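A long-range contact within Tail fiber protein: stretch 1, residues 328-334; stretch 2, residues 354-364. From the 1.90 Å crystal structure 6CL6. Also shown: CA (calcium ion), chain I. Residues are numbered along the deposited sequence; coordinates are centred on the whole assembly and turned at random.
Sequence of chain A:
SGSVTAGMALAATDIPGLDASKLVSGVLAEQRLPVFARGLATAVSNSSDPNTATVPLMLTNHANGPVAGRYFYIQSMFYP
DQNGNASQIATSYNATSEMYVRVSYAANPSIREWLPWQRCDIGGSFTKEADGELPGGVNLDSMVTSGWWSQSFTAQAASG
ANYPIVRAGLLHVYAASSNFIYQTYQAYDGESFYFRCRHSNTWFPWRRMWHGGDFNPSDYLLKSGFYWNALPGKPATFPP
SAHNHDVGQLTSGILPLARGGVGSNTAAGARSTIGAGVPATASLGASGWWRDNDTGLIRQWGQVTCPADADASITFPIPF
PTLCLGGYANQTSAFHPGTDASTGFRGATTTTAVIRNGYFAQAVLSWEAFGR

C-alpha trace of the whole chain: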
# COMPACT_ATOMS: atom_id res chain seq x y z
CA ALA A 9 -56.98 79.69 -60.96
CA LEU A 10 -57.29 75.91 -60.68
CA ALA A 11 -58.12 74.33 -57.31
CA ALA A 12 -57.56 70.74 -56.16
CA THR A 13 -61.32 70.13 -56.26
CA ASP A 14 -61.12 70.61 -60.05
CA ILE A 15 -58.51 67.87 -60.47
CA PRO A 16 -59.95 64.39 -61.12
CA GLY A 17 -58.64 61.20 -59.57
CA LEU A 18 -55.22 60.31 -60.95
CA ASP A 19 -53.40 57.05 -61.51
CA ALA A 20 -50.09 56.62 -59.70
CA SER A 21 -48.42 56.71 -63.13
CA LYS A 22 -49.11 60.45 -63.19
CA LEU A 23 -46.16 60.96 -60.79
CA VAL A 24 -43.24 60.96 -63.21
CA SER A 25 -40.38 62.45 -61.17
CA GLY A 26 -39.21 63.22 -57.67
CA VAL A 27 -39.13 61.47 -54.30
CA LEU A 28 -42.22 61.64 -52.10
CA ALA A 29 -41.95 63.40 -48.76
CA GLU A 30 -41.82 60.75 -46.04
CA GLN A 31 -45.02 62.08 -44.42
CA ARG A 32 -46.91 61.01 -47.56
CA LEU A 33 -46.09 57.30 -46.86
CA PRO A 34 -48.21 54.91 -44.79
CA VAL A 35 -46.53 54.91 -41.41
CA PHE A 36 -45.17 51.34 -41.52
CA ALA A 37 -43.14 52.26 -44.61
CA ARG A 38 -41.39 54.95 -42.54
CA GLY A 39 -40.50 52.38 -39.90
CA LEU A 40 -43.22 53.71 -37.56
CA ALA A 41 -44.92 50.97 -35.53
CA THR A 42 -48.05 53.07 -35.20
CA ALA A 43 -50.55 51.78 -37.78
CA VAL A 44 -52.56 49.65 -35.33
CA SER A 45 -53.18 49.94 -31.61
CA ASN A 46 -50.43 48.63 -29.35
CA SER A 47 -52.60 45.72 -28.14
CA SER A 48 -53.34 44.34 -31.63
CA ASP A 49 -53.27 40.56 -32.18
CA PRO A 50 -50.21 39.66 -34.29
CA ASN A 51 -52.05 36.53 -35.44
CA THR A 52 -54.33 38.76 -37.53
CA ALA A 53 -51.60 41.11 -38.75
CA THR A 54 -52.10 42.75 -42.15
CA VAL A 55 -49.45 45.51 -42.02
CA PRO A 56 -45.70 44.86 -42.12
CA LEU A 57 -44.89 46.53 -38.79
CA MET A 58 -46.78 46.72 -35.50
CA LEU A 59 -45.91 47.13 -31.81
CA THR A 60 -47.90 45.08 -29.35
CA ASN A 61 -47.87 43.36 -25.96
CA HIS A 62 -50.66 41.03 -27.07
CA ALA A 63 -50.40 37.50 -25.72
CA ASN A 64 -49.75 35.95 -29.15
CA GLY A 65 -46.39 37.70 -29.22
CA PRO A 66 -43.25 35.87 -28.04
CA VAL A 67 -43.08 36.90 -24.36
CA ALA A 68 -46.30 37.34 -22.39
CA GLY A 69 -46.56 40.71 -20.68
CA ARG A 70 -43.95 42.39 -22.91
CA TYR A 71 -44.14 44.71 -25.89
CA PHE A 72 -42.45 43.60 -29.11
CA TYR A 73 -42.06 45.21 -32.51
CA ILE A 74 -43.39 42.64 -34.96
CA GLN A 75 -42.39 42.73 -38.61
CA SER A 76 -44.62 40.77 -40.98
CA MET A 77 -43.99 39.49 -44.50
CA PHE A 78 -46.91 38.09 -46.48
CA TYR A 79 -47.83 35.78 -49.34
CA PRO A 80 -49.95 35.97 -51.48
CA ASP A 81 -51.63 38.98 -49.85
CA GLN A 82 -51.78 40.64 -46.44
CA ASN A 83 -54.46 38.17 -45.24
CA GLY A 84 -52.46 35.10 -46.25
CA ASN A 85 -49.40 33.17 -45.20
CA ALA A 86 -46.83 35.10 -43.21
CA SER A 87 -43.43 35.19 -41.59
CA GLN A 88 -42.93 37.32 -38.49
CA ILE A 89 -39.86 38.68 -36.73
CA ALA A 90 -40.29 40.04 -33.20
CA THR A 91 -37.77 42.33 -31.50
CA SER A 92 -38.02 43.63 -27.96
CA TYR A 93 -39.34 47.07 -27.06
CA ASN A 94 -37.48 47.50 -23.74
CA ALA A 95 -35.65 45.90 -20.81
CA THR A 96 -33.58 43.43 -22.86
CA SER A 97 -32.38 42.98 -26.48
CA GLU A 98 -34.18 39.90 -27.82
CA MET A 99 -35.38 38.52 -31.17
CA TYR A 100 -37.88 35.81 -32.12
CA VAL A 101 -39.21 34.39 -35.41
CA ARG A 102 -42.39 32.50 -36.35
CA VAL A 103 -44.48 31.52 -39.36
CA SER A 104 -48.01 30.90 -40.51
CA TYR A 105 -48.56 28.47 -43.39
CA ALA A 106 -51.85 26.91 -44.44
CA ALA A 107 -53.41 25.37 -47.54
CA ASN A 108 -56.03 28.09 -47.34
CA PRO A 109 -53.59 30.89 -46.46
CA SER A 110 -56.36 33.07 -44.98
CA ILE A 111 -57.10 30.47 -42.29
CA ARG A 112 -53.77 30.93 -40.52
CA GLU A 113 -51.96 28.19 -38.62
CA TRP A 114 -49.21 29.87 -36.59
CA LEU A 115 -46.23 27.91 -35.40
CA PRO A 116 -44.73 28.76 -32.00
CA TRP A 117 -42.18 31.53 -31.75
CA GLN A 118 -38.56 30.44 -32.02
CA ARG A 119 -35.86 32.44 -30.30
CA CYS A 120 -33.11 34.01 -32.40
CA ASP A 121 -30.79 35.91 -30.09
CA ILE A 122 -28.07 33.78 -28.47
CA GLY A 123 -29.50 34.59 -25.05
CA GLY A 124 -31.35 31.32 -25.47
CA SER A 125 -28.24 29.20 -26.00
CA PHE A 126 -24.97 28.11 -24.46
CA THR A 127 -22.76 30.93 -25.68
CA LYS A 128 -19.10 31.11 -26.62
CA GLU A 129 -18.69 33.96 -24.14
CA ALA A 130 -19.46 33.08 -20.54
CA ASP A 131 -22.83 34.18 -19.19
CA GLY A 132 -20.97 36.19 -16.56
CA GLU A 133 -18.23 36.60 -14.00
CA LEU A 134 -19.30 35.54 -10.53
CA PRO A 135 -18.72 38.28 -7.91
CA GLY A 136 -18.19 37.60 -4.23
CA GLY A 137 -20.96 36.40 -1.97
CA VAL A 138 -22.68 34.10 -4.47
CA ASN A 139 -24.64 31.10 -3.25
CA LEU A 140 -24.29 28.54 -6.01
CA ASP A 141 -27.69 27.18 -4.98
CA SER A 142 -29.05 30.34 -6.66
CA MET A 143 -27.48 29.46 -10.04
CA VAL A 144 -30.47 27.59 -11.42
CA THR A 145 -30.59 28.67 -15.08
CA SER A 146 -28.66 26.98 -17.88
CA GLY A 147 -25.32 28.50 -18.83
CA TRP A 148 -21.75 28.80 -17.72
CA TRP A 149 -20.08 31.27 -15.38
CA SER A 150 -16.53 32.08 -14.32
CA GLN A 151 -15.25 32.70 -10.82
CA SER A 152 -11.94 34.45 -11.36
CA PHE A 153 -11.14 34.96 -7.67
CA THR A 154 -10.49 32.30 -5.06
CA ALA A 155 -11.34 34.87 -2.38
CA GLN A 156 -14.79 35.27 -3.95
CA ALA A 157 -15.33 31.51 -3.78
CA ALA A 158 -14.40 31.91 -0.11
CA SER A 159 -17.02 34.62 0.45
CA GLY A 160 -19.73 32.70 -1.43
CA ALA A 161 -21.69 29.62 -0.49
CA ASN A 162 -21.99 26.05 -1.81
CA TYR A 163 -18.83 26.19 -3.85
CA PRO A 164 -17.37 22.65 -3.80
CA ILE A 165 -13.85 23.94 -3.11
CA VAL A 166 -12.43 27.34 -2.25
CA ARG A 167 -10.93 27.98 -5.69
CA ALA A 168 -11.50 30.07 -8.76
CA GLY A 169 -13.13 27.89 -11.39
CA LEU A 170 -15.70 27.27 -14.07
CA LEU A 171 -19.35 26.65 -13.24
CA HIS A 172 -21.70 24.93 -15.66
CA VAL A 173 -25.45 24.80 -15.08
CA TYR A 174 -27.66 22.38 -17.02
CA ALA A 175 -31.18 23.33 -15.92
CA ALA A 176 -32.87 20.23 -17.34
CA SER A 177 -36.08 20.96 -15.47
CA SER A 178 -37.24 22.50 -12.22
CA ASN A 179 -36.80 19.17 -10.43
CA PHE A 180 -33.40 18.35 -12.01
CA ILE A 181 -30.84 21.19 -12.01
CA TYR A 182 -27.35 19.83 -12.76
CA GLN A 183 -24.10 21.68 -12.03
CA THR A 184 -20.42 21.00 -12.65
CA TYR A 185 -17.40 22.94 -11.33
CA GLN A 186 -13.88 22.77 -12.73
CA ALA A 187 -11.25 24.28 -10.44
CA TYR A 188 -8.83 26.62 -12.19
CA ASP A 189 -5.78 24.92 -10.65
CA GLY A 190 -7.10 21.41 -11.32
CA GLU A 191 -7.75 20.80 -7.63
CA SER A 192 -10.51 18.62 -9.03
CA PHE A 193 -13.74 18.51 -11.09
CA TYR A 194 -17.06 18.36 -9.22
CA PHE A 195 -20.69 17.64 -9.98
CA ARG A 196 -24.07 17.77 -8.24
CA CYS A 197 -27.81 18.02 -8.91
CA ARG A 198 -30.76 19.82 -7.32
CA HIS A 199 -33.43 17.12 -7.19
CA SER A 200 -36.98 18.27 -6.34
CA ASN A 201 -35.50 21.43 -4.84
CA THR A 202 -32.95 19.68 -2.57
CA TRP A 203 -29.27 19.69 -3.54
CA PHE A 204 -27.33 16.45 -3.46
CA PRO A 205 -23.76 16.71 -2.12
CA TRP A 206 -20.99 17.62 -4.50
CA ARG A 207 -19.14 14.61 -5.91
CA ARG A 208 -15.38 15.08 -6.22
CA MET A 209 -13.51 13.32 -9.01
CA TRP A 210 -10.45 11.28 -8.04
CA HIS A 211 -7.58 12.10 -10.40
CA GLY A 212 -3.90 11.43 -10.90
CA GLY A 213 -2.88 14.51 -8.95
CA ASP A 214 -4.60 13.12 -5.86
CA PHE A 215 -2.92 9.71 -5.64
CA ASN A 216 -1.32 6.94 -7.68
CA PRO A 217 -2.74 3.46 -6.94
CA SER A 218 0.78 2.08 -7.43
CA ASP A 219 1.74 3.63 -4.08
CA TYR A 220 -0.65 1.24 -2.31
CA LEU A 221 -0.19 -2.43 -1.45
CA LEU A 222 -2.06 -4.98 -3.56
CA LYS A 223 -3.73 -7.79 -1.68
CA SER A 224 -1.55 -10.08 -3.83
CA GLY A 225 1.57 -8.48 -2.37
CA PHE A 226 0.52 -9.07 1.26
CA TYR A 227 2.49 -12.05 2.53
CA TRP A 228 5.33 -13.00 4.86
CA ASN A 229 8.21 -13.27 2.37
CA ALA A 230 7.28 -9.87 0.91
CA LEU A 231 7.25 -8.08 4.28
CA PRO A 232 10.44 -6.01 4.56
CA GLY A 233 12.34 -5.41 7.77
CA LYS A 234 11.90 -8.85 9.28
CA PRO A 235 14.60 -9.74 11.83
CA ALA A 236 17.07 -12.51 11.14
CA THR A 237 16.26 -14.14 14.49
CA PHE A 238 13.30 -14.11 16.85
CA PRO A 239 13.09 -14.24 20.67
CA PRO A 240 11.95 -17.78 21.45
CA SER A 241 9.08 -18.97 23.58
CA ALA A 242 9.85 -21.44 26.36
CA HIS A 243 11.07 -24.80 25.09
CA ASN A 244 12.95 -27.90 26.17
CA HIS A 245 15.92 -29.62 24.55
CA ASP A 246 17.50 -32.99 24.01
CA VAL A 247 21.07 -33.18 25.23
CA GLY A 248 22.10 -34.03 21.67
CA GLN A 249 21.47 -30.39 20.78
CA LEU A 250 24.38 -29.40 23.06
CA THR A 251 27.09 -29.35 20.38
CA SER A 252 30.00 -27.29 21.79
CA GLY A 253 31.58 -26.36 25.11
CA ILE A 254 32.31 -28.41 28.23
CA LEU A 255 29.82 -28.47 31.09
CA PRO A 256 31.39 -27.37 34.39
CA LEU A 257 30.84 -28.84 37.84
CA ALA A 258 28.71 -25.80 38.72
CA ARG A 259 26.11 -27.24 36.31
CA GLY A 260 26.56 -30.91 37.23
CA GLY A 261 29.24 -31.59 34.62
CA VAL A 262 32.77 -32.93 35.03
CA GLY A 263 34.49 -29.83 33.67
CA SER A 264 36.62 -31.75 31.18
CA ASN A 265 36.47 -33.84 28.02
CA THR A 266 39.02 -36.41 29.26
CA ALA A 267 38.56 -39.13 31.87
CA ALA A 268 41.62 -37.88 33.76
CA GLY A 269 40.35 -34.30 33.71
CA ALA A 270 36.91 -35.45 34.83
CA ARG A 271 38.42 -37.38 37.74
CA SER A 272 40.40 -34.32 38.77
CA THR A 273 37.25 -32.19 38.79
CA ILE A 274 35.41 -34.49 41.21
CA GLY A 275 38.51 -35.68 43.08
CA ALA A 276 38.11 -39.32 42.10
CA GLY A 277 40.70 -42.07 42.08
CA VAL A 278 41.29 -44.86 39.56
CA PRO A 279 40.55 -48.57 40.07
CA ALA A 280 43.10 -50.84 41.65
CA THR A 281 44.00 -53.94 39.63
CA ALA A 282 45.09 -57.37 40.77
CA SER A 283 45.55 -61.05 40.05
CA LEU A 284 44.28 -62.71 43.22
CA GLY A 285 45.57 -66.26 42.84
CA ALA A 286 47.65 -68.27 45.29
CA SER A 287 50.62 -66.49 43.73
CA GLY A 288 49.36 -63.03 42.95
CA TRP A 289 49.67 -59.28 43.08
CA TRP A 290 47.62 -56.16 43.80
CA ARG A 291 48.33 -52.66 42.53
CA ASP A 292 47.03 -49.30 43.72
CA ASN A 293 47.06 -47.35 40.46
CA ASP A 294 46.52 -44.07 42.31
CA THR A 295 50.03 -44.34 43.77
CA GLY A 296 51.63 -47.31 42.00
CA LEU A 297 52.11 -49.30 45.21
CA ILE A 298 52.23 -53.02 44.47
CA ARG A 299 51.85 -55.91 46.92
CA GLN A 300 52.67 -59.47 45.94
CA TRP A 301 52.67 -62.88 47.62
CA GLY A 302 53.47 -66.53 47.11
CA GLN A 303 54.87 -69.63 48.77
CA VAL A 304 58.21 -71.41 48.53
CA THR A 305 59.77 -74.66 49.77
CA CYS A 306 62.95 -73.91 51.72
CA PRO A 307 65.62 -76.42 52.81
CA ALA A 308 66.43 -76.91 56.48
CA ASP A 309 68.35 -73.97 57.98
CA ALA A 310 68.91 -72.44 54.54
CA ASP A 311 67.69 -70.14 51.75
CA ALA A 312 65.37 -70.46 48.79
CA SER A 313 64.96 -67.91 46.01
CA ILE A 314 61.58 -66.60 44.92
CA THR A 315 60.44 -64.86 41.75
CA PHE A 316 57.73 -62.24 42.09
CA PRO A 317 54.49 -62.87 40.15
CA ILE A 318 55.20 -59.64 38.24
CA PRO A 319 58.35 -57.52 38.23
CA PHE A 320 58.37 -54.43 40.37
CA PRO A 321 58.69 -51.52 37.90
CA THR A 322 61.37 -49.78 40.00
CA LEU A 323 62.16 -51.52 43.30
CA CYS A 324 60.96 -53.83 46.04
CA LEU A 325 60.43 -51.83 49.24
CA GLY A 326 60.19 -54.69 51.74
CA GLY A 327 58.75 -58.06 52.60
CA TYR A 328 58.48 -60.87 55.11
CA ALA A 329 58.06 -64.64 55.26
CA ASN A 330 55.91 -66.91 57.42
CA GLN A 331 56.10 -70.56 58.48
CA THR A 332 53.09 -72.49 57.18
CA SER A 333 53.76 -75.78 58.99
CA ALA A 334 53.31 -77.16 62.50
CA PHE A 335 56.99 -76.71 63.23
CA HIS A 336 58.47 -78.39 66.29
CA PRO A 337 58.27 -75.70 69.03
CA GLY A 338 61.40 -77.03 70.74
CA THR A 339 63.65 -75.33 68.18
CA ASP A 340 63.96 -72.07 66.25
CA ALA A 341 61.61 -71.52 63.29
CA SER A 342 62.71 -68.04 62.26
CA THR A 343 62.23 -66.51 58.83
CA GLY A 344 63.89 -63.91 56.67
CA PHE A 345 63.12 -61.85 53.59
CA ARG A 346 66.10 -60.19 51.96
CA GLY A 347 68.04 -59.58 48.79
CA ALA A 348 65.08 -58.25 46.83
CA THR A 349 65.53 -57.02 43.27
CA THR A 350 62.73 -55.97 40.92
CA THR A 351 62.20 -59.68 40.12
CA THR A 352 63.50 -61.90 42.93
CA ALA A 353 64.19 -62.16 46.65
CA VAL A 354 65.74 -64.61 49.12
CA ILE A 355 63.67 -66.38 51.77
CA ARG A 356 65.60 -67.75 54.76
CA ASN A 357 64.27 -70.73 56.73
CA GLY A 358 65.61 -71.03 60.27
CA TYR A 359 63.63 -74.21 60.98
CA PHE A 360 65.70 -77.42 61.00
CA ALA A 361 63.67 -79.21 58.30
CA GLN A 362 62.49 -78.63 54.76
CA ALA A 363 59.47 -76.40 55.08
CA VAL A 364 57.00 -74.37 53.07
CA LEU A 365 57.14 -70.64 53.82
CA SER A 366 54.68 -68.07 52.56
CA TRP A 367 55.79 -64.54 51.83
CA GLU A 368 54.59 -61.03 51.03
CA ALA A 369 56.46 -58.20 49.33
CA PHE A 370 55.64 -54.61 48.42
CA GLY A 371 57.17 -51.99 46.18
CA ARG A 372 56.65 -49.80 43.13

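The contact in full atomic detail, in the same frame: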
# COMPACT_ATOMS: atom_id res chain seq x y z
N TYR A 328 58.34 -59.97 53.98
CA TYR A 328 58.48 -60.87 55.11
C TYR A 328 58.14 -62.28 54.64
O TYR A 328 57.56 -62.47 53.56
CB TYR A 328 57.56 -60.47 56.28
CG TYR A 328 56.13 -60.82 56.03
CD1 TYR A 328 55.64 -62.09 56.30
CD2 TYR A 328 55.24 -59.88 55.50
CE1 TYR A 328 54.35 -62.43 56.05
CE2 TYR A 328 53.93 -60.20 55.27
CZ TYR A 328 53.48 -61.49 55.53
OH TYR A 328 52.18 -61.83 55.29
N ALA A 329 58.48 -63.26 55.48
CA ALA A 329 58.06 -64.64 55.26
C ALA A 329 57.45 -65.21 56.54
O ALA A 329 57.67 -64.70 57.63
CB ALA A 329 59.25 -65.51 54.83
N ASN A 330 56.70 -66.29 56.37
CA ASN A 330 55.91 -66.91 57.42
C ASN A 330 55.95 -68.43 57.29
O ASN A 330 55.84 -68.96 56.19
CB ASN A 330 54.45 -66.41 57.33
CG ASN A 330 53.47 -67.37 57.98
OD1 ASN A 330 53.29 -67.38 59.21
ND2 ASN A 330 52.86 -68.21 57.16
N GLN A 331 56.14 -69.11 58.43
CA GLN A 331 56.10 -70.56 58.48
C GLN A 331 54.67 -71.06 58.37
O GLN A 331 53.80 -70.66 59.14
CB GLN A 331 56.71 -71.07 59.81
CG GLN A 331 58.16 -70.68 60.05
CD GLN A 331 59.14 -71.55 59.27
OE1 GLN A 331 58.73 -72.54 58.66
NE2 GLN A 331 60.43 -71.18 59.30
N THR A 332 54.42 -71.96 57.40
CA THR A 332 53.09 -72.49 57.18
C THR A 332 52.89 -73.87 57.76
O THR A 332 51.81 -74.44 57.58
CB THR A 332 52.76 -72.54 55.68
OG1 THR A 332 53.54 -73.57 55.06
CG2 THR A 332 53.07 -71.21 55.02
N SER A 333 53.89 -74.43 58.46
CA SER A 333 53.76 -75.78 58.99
C SER A 333 53.69 -75.76 60.51
O SER A 333 53.91 -74.75 61.18
CB SER A 333 54.93 -76.67 58.54
OG SER A 333 56.16 -76.23 59.10
N ALA A 334 53.35 -76.93 61.05
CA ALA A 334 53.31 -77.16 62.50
C ALA A 334 54.72 -77.53 62.95
O ALA A 334 55.04 -78.66 63.30
CB ALA A 334 52.31 -78.26 62.82
N VAL A 354 65.19 -63.42 48.45
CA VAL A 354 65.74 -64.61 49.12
C VAL A 354 64.99 -64.81 50.43
O VAL A 354 64.91 -63.89 51.26
CB VAL A 354 67.25 -64.48 49.37
CG1 VAL A 354 67.78 -65.74 50.06
CG2 VAL A 354 67.98 -64.24 48.04
N ILE A 355 64.43 -66.00 50.59
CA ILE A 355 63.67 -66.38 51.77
C ILE A 355 64.55 -67.32 52.59
O ILE A 355 65.03 -68.34 52.09
CB ILE A 355 62.34 -67.04 51.41
CG1 ILE A 355 61.47 -66.12 50.54
CG2 ILE A 355 61.59 -67.44 52.68
CD1 ILE A 355 61.21 -64.73 51.13
N ARG A 356 64.78 -66.95 53.85
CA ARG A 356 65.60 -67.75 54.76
C ARG A 356 64.72 -68.55 55.71
O ARG A 356 63.81 -67.99 56.34
CB ARG A 356 66.55 -66.85 55.55
CG ARG A 356 67.68 -67.59 56.26
CD ARG A 356 68.74 -66.59 56.66
NE ARG A 356 69.96 -67.19 57.20
CZ ARG A 356 70.91 -67.75 56.46
NH1 ARG A 356 70.77 -67.84 55.15
NH2 ARG A 356 72.00 -68.24 57.04
N ASN A 357 65.01 -69.84 55.84
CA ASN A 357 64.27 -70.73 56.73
C ASN A 357 65.16 -71.16 57.89
O ASN A 357 66.10 -71.95 57.70
CB ASN A 357 63.77 -71.94 55.97
CG ASN A 357 63.16 -72.98 56.87
OD1 ASN A 357 62.54 -72.66 57.88
ND2 ASN A 357 63.38 -74.25 56.53
N GLY A 358 64.88 -70.63 59.07
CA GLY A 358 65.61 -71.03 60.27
C GLY A 358 65.18 -72.34 60.88
O GLY A 358 65.86 -72.81 61.78
N TYR A 359 64.09 -72.95 60.41
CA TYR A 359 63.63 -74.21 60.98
C TYR A 359 64.49 -75.36 60.45
O TYR A 359 64.89 -75.34 59.28
CB TYR A 359 62.18 -74.46 60.59
CG TYR A 359 61.57 -75.71 61.22
CD1 TYR A 359 61.60 -75.90 62.58
CD2 TYR A 359 60.91 -76.65 60.45
CE1 TYR A 359 61.05 -77.04 63.16
CE2 TYR A 359 60.35 -77.76 60.99
CZ TYR A 359 60.42 -77.96 62.36
OH TYR A 359 59.86 -79.07 62.91
N PHE A 360 64.73 -76.37 61.30
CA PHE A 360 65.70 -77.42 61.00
C PHE A 360 65.12 -78.56 60.17
O PHE A 360 65.45 -79.73 60.38
CB PHE A 360 66.34 -77.94 62.29
CG PHE A 360 65.42 -78.63 63.27
CD1 PHE A 360 64.10 -78.90 63.01
CD2 PHE A 360 65.95 -79.03 64.51
CE1 PHE A 360 63.30 -79.58 63.93
CE2 PHE A 360 65.15 -79.71 65.45
CZ PHE A 360 63.83 -79.99 65.17
N ALA A 361 64.22 -78.23 59.23
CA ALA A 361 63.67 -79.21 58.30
C ALA A 361 63.17 -78.47 57.08
O ALA A 361 62.81 -77.30 57.15
CB ALA A 361 62.54 -80.03 58.91
N GLN A 362 63.14 -79.17 55.94
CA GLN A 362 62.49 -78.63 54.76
C GLN A 362 61.09 -78.16 55.12
O GLN A 362 60.34 -78.87 55.80
CB GLN A 362 62.43 -79.70 53.66
CG GLN A 362 61.83 -79.21 52.35
CD GLN A 362 61.96 -80.21 51.21
OE1 GLN A 362 62.96 -80.21 50.48
NE2 GLN A 362 60.97 -81.09 51.06
N ALA A 363 60.72 -76.96 54.65
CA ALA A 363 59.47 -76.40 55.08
C ALA A 363 58.96 -75.41 54.05
O ALA A 363 59.74 -74.73 53.38
CB ALA A 363 59.56 -75.69 56.44
N VAL A 364 57.65 -75.32 53.96
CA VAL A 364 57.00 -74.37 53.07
C VAL A 364 56.80 -73.06 53.83
O VAL A 364 56.20 -73.05 54.90
CB VAL A 364 55.67 -74.90 52.55
CG1 VAL A 364 54.99 -73.80 51.76
CG2 VAL A 364 55.89 -76.14 51.66
CA CA I . 67.66 -73.72 63.04
O HOH W 1 56.62 -73.99 57.70
O HOH W 2 65.77 -74.92 63.95
O HOH W 3 67.31 -71.29 63.51
O HOH W 4 68.44 -73.66 65.29
O HOH W 5 68.78 -75.92 63.29

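The most unusual feature of this contact is how much converges on one backbone carbonyl, that of Val 364. Thr 332 donates to it twice: its backbone N lies 3.3 Å from Val 364 O, and its side-chain OG1 lies 2.7 Å from the same Val 364 O. A third donor is water 1, whose oxygen is 3.0 Å from Val 364 O. A carbonyl oxygen can accept more than one hydrogen bond, and threonine suits this place because the hydroxyl on its CB, with chi1 at 71° (p), lies beside its own amide, so both groups reach one acceptor. The same residue brings Thr 332 OG1 to 3.6 Å from Val 364 CB.

Water 1 extends this cluster. It donates to Gln 331 OE1 at 2.7 Å and accepts from Ser 333 OG at 2.7 Å, so one solvent molecule ties three residues together where stretch 1 leaves its strand. Serine is apt here: its small hydroxyl, in the p rotamer, reaches the water while its side chain stays 4.4 Å from stretch 2, measured from Ser 333 OG to Ala 363 CB.

Gln 331 carries the contact toward the other end of stretch 2. Its CA-to-CB bond points sideways, yet two m torsions bring the amide end across. Gln 331 NE2 donates to Asn 357 OD1 at 2.9 Å with an N-H...O angle of 176°, almost perfectly straight. A primary amide has both a donor and an acceptor, and here both are used: NE2 meets the asparagine while OE1 takes the water. Ala 363, with only a methyl, lies 3.9 Å from Gln 331 OE1 through its CB.

Asn 357 also organises the loop that follows it. Its OD1 accepts from Tyr 359 N at 3.0 Å, and its ND2 donates to Ala 361 O at 3.2 Å, so one side chain satisfies a backbone donor and a backbone acceptor while receiving the glutamine. Between Asn 357 and Tyr 359, Gly 358 offers its carbonyl to the calcium ion, with Gly 358 O 2.4 Å from CA; four waters and ligands elsewhere in the structure complete the coordination.

Near the beginning of both stretches the chemistry turns apolar. Ala 329 CB points toward stretch 2 and meets Ile 355 CG2 at 3.7 Å. Both residues are buried, and the alanine methyl and isoleucine branch pack there without polar groups to satisfy.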